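Glutathione S-transferase (Sphingomonas paucimobilis, PDB 1F2E) binds glutathione and, as a member of the glutathione S-transferase superfamily, probably transfers it to electrophilic substrates. Local coordinates at residues A17-T21 with I73-N77. Residues are numbered along the deposited sequence; the frame is centred on the assembly and turned at random.
Sequences ALRET and IADQN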
loop_
_atom_site.group_PDB
_atom_site.type_symbol
_atom_site.label_atom_id
_atom_site.label_comp_id
_atom_site.label_asym_id
_atom_site.label_seq_id
_atom_site.Cartn_x
_atom_site.Cartn_y
_atom_site.Cartn_z
ATOM N N ALA A 17 15.538 -7.310 5.659
ATOM C CA ALA A 17 16.029 -5.940 5.463
ATOM C C ALA A 17 16.936 -5.458 6.585
ATOM O O ALA A 17 17.957 -4.813 6.334
ATOM C CB ALA A 17 14.844 -4.959 5.298
ATOM N N LEU A 18 16.558 -5.750 7.825
ATOM C CA LEU A 18 17.363 -5.342 8.969
ATOM C C LEU A 18 18.719 -6.060 8.930
ATOM O O LEU A 18 19.748 -5.487 9.290
ATOM C CB LEU A 18 16.616 -5.654 10.274
ATOM C CG LEU A 18 15.565 -4.611 10.669
ATOM C CD1 LEU A 18 14.654 -5.155 11.750
ATOM C CD2 LEU A 18 16.271 -3.342 11.154
ATOM N N ARG A 19 18.727 -7.309 8.482
ATOM C CA ARG A 19 19.988 -8.037 8.396
ATOM C C ARG A 19 20.833 -7.485 7.238
ATOM O O ARG A 19 22.052 -7.399 7.345
ATOM C CB ARG A 19 19.725 -9.538 8.237
ATOM C CG ARG A 19 19.166 -10.176 9.510
ATOM C CD ARG A 19 18.716 -11.620 9.301
ATOM N NE ARG A 19 18.193 -12.195 10.539
ATOM C CZ ARG A 19 18.954 -12.644 11.533
ATOM N NH1 ARG A 19 20.280 -12.598 11.439
ATOM N NH2 ARG A 19 18.395 -13.116 12.634
ATOM N N GLU A 20 20.187 -7.082 6.148
ATOM C CA GLU A 20 20.918 -6.515 5.011
ATOM C C GLU A 20 21.646 -5.226 5.413
ATOM O O GLU A 20 22.773 -4.982 4.984
ATOM C CB GLU A 20 19.967 -6.186 3.854
ATOM C CG GLU A 20 19.423 -7.375 3.051
ATOM C CD GLU A 20 20.432 -7.946 2.070
ATOM O OE1 GLU A 20 21.346 -7.207 1.642
ATOM O OE2 GLU A 20 20.301 -9.129 1.709
ATOM N N THR A 21 21.001 -4.395 6.228
ATOM C CA THR A 21 21.606 -3.134 6.646
ATOM C C THR A 21 22.623 -3.308 7.771
ATOM O O THR A 21 23.353 -2.376 8.095
ATOM C CB THR A 21 20.541 -2.119 7.124
ATOM O OG1 THR A 21 19.889 -2.630 8.297
ATOM C CG2 THR A 21 19.508 -1.868 6.026
ATOM N N ILE A 73 13.822 1.158 7.353
ATOM C CA ILE A 73 14.981 0.307 7.569
ATOM C C ILE A 73 16.114 0.670 6.599
ATOM O O ILE A 73 17.267 0.800 7.002
ATOM C CB ILE A 73 14.598 -1.175 7.411
ATOM C CG1 ILE A 73 13.622 -1.567 8.530
ATOM C CG2 ILE A 73 15.855 -2.056 7.424
ATOM C CD1 ILE A 73 13.069 -2.994 8.424
ATOM N N ALA A 74 15.780 0.852 5.327
ATOM C CA ALA A 74 16.793 1.203 4.337
ATOM C C ALA A 74 17.430 2.573 4.600
ATOM O O ALA A 74 18.651 2.726 4.499
ATOM C CB ALA A 74 16.188 1.166 2.929
ATOM N N ASP A 75 16.601 3.562 4.938
ATOM C CA ASP A 75 17.079 4.923 5.189
ATOM C C ASP A 75 18.043 5.036 6.357
ATOM O O ASP A 75 18.895 5.919 6.362
ATOM C CB ASP A 75 15.901 5.878 5.421
ATOM C CG ASP A 75 15.041 6.062 4.179
ATOM O OD1 ASP A 75 13.937 6.633 4.300
ATOM O OD2 ASP A 75 15.467 5.643 3.083
ATOM N N GLN A 76 17.911 4.155 7.345
ATOM C CA GLN A 76 18.790 4.188 8.506
ATOM C C GLN A 76 20.253 3.932 8.143
ATOM O O GLN A 76 21.160 4.346 8.868
ATOM C CB GLN A 76 18.321 3.182 9.558
ATOM C CG GLN A 76 16.952 3.501 10.110
ATOM C CD GLN A 76 16.779 4.986 10.391
ATOM O OE1 GLN A 76 17.487 5.567 11.227
ATOM N NE2 GLN A 76 15.839 5.613 9.682
ATOM N N ASN A 77 20.489 3.243 7.034
ATOM C CA ASN A 77 21.860 2.999 6.605
ATOM C C ASN A 77 22.025 3.324 5.131
ATOM O O ASN A 77 21.915 2.452 4.266
ATOM C CB ASN A 77 22.300 1.556 6.865
ATOM C CG ASN A 77 23.763 1.324 6.477
ATOM O OD1 ASN A 77 24.494 2.280 6.186
ATOM N ND2 ASN A 77 24.193 0.066 6.470
HETATM O O HOH W 1 18.485 -0.417 9.048
#
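Ile73, on helix 66-75, pushes its side chain into the flank of helix 12-21 and meets Ala17, Leu18 and Thr21 there. Its CG2 methyl, set anti to its own backbone N, lies 3.7 Å from Ala17 CB and close to the Ala17 carbonyl. The longer branch, through CG1, brings Ile73 CD1 to 3.7 Å from Leu18 CG, and the two side chains cross at about a right angle. Thr21, one turn on from Ala17, also packs on Ile73: its CG2 lies 3.6 Å from Ile73 O and touches the Ile73 CG2 methyl. Its hydroxyl reaches the same carbonyl through a water, which lies 2.7 Å from Thr21 OG1 and donates a hydrogen bond to Ile73 O. Farther along, at Asn77, the contact includes a direct hydrogen bond. Asn77, its CG anti to the backbone N (chi1 -177°), points its amide at the last carbonyl of 17-21, and the bond from Asn77 ND2 to Thr21 O is 3.1 Å long and bent, with an N-H...O angle of 142°. An alanine in place of Ile73 would probably leave a gap against Ala17 CB, Leu18 and the Thr21 methyl. Within the thioredoxin-fold N-terminal domain the contact joins two helices, with Ile73 about 7 Å, side chain to side chain, from the glutathione-binding Asn66. Its chemistry passes from methyl packing at Ile73 to two polar links, the water and the Asn77 amide, so that two backbone carbonyls, one on each segment, find a partner across the contact.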